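Local coordinates for periplasmic binding protein/LacI transcriptional regulator (Alkaliphilus metalliredigens, PDB 3CTP) that binds the sugar D-xylulofuranose between its two lobes and probably acts as a DNA-binding transcriptional repressor of the LacI family, at residues A[210-214]-A[238-242]. Numbering follows the deposited sequence.
With XLF (beta-D-xylulofuranose), chain C.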
ATOM      1  N   PHE A 210      11.726  12.875  11.174  1.00  9.19           N
ATOM      2  CA  PHE A 210      11.663  12.600   9.738  1.00  9.08           C
ATOM      3  C   PHE A 210      10.809  13.677   9.103  1.00 10.70           C
ATOM      4  O   PHE A 210       9.839  14.141   9.724  1.00 12.28           O
ATOM      5  CB  PHE A 210      10.961  11.256   9.484  1.00  9.81           C
ATOM      6  CG  PHE A 210      11.831  10.034   9.674  1.00  8.90           C
ATOM      7  CD1 PHE A 210      13.045  10.086  10.342  1.00 11.49           C
ATOM      8  CD2 PHE A 210      11.388   8.804   9.192  1.00 10.26           C
ATOM      9  CE1 PHE A 210      13.833   8.942  10.496  1.00  9.48           C
ATOM     10  CE2 PHE A 210      12.167   7.639   9.358  1.00  9.74           C
ATOM     11  CZ  PHE A 210      13.383   7.713  10.011  1.00 10.03           C
ATOM     12  N   GLN A 211      11.136  14.074   7.866  1.00  8.99           N
ATOM     13  CA  GLN A 211      10.379  15.173   7.234  1.00 10.13           C
ATOM     14  C   GLN A 211       9.261  14.718   6.332  1.00 10.34           C
ATOM     15  O   GLN A 211       8.486  15.558   5.791  1.00 11.76           O
ATOM     16  CB  GLN A 211      11.327  16.050   6.399  1.00 10.84           C
ATOM     17  CG  GLN A 211      12.474  16.612   7.238  1.00 11.48           C
ATOM     18  CD  GLN A 211      11.974  17.456   8.386  1.00 13.60           C
ATOM     19  OE1 GLN A 211      11.211  18.406   8.178  1.00 18.19           O
ATOM     20  NE2 GLN A 211      12.397  17.122   9.605  1.00 13.49           N
ATOM     21  N   HIS A 212       9.167  13.401   6.140  1.00  9.87           N
ATOM     22  CA  HIS A 212       8.152  12.834   5.258  1.00 10.33           C
ATOM     23  C   HIS A 212       7.615  11.560   5.903  1.00  9.30           C
ATOM     24  O   HIS A 212       8.318  10.911   6.676  1.00 10.15           O
ATOM     25  CB  HIS A 212       8.769  12.416   3.912  1.00 12.00           C
ATOM     26  CG  HIS A 212       9.429  13.538   3.181  1.00 16.16           C
ATOM     27  ND1 HIS A 212      10.761  13.856   3.354  1.00 16.00           N
ATOM     28  CD2 HIS A 212       8.943  14.419   2.274  1.00 19.38           C
ATOM     29  CE1 HIS A 212      11.069  14.887   2.582  1.00 18.36           C
ATOM     30  NE2 HIS A 212       9.986  15.245   1.911  1.00 17.58           N
ATOM     31  N   ASP A 213       6.381  11.213   5.551  1.00  8.83           N
ATOM     32  CA  ASP A 213       5.885   9.856   5.797  1.00  9.19           C
ATOM     33  C   ASP A 213       6.650   8.930   4.848  1.00 11.25           C
ATOM     34  O   ASP A 213       7.455   9.371   4.007  1.00 10.87           O
ATOM     35  CB  ASP A 213       4.371   9.831   5.498  1.00  9.00           C
ATOM     36  CG  ASP A 213       3.651   8.628   6.075  1.00  9.29           C
ATOM     37  OD1 ASP A 213       4.289   7.771   6.725  1.00  9.83           O
ATOM     38  OD2 ASP A 213       2.411   8.576   5.887  1.00  9.73           O
ATOM     39  N   PHE A 214       6.389   7.638   4.951  1.00 11.00           N
ATOM     40  CA  PHE A 214       7.082   6.674   4.078  1.00 10.97           C
ATOM     41  C   PHE A 214       7.026   7.046   2.601  1.00 11.10           C
ATOM     42  O   PHE A 214       5.966   7.400   2.040  1.00 11.40           O
ATOM     43  CB  PHE A 214       6.438   5.283   4.222  1.00 11.66           C
ATOM     44  CG  PHE A 214       7.083   4.238   3.346  1.00 11.63           C
ATOM     45  CD1 PHE A 214       8.350   3.770   3.658  1.00 10.25           C
ATOM     46  CD2 PHE A 214       6.435   3.740   2.224  1.00 14.40           C
ATOM     47  CE1 PHE A 214       8.994   2.803   2.835  1.00 12.75           C
ATOM     48  CE2 PHE A 214       7.071   2.757   1.412  1.00 13.21           C
ATOM     49  CZ  PHE A 214       8.333   2.306   1.722  1.00 13.34           C
ATOM     50  N   PHE A 238       7.076   6.963  14.857  1.00  7.32           N
ATOM     51  CA  PHE A 238       5.770   7.621  14.730  1.00  7.64           C
ATOM     52  C   PHE A 238       4.699   6.833  13.995  1.00  8.14           C
ATOM     53  O   PHE A 238       3.506   7.113  14.179  1.00  8.86           O
ATOM     54  CB  PHE A 238       5.919   9.028  14.110  1.00  7.82           C
ATOM     55  CG  PHE A 238       6.372   9.023  12.660  1.00  6.99           C
ATOM     56  CD1 PHE A 238       5.433   9.070  11.627  1.00  7.91           C
ATOM     57  CD2 PHE A 238       7.724   9.041  12.336  1.00  8.09           C
ATOM     58  CE1 PHE A 238       5.867   9.084  10.318  1.00  7.59           C
ATOM     59  CE2 PHE A 238       8.160   9.071  11.023  1.00  7.37           C
ATOM     60  CZ  PHE A 238       7.222   9.098  10.011  1.00  9.57           C
ATOM     61  N   ASN A 239       5.073   5.897  13.120  1.00  6.99           N
ATOM     62  CA  ASN A 239       4.061   4.979  12.591  1.00  5.96           C
ATOM     63  C   ASN A 239       4.669   3.664  12.200  1.00  7.64           C
ATOM     64  O   ASN A 239       5.891   3.490  12.286  1.00  8.81           O
ATOM     65  CB  ASN A 239       3.214   5.605  11.456  1.00  7.00           C
ATOM     66  CG  ASN A 239       3.987   5.827  10.192  1.00  8.04           C
ATOM     67  OD1 ASN A 239       5.047   5.255  10.000  1.00 10.00           O
ATOM     68  ND2 ASN A 239       3.450   6.680   9.293  1.00  8.00           N
ATOM     69  N   ASP A 240       3.814   2.696  11.878  1.00  8.05           N
ATOM     70  CA  ASP A 240       4.299   1.341  11.661  1.00  7.17           C
ATOM     71  C   ASP A 240       5.152   1.207  10.406  1.00  8.37           C
ATOM     72  O   ASP A 240       6.128   0.465  10.409  1.00  8.79           O
ATOM     73  CB  ASP A 240       3.148   0.322  11.578  1.00  8.10           C
ATOM     74  CG  ASP A 240       2.461   0.096  12.908  1.00  9.23           C
ATOM     75  OD1 ASP A 240       2.993   0.496  13.967  1.00  8.96           O
ATOM     76  OD2 ASP A 240       1.364  -0.522  12.884  1.00 10.87           O
ATOM     77  N   ILE A 241       4.771   1.895   9.329  1.00  8.42           N
ATOM     78  CA  ILE A 241       5.574   1.768   8.089  1.00  7.98           C
ATOM     79  C   ILE A 241       6.963   2.405   8.272  1.00  8.76           C
ATOM     80  O   ILE A 241       7.973   1.846   7.820  1.00  8.70           O
ATOM     81  CB  ILE A 241       4.791   2.283   6.837  1.00  9.62           C
ATOM     82  CG1 ILE A 241       5.585   2.017   5.553  1.00 11.73           C
ATOM     83  CG2 ILE A 241       4.404   3.732   6.996  1.00 10.52           C
ATOM     84  CD1 ILE A 241       5.722   0.538   5.244  1.00 10.79           C
ATOM     85  N   ALA A 242       7.041   3.537   8.970  1.00  8.15           N
ATOM     86  CA  ALA A 242       8.365   4.092   9.284  1.00  7.27           C
ATOM     87  C   ALA A 242       9.135   3.124  10.204  1.00  7.65           C
ATOM     88  O   ALA A 242      10.341   2.920  10.066  1.00  9.83           O
ATOM     89  CB  ALA A 242       8.201   5.465   9.947  1.00  8.58           C
TER
HETATM   90  O4  XLF C 401      -0.487  11.247  10.431  1.00 10.69           O
HETATM   91  C4  XLF C 401      -0.242  10.021  11.124  1.00  9.94           C
HETATM   92  C5  XLF C 401       1.166   9.568  10.768  1.00  7.80           C
HETATM   93  O5  XLF C 401       1.011   8.436   9.905  1.00  8.98           O
HETATM   94  C3  XLF C 401      -1.142   8.914  10.599  1.00  9.19           C
HETATM   95  O3  XLF C 401      -2.164   8.568  11.543  1.00  9.46           O
HETATM   96  C2  XLF C 401      -0.158   7.793  10.407  1.00  9.00           C
HETATM   97  O2  XLF C 401       0.155   7.162  11.666  1.00  8.32           O
HETATM   98  C1  XLF C 401      -0.625   6.768   9.394  1.00  6.89           C
HETATM   99  O1  XLF C 401       0.419   5.806   9.179  1.00 10.36           O
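The amide of N239 spends both of its N-H groups at once, and the contact is organised round that double donation. One goes to D213, with ND2 of N239 2.9 Å from OD1 of D213 and the acceptor in the amide plane. The carboxylate and amide planes lie 48° apart, and ND2 meets OD1 from above the carboxylate plane. N of F214 reaches OD1 of D213 at 2.8 Å from the opposite face. The other N-H points at ring oxygen O5 of the bound xylulofuranose, 3.1 Å from ND2 of N239 in a nearly straight bond. N239 is also the N-cap of helix 240-252: its OD1 accepts from N of A242 at 2.8 Å, which fixes the rotation of the amide. Here the loops after strands 206-209 and 234-237 of a parallel sheet meet at the sugar pocket of a periplasmic-binding-protein-like fold. Were N239 replaced by an alanine, O5 of the sugar and the D213 carboxylate would probably lose their common donor and A242 N its capping acceptor. OD2 of D213 takes a salt bridge from R124 and a hydrogen bond from N72. I241 lays CG1 over one face of the F214 ring, 3.9 Å from its centroid, in a CH-pi contact, with CG1 anti to the backbone N (chi1 -175°), which carries it out over the ring. F270 of the second subunit also meets this ring. F238 offers its ring edge to F210, whose CD2 lies 3.7 Å from CE2 of F238, and the opposite edge, at CD1 and CE1, faces C5 of the sugar.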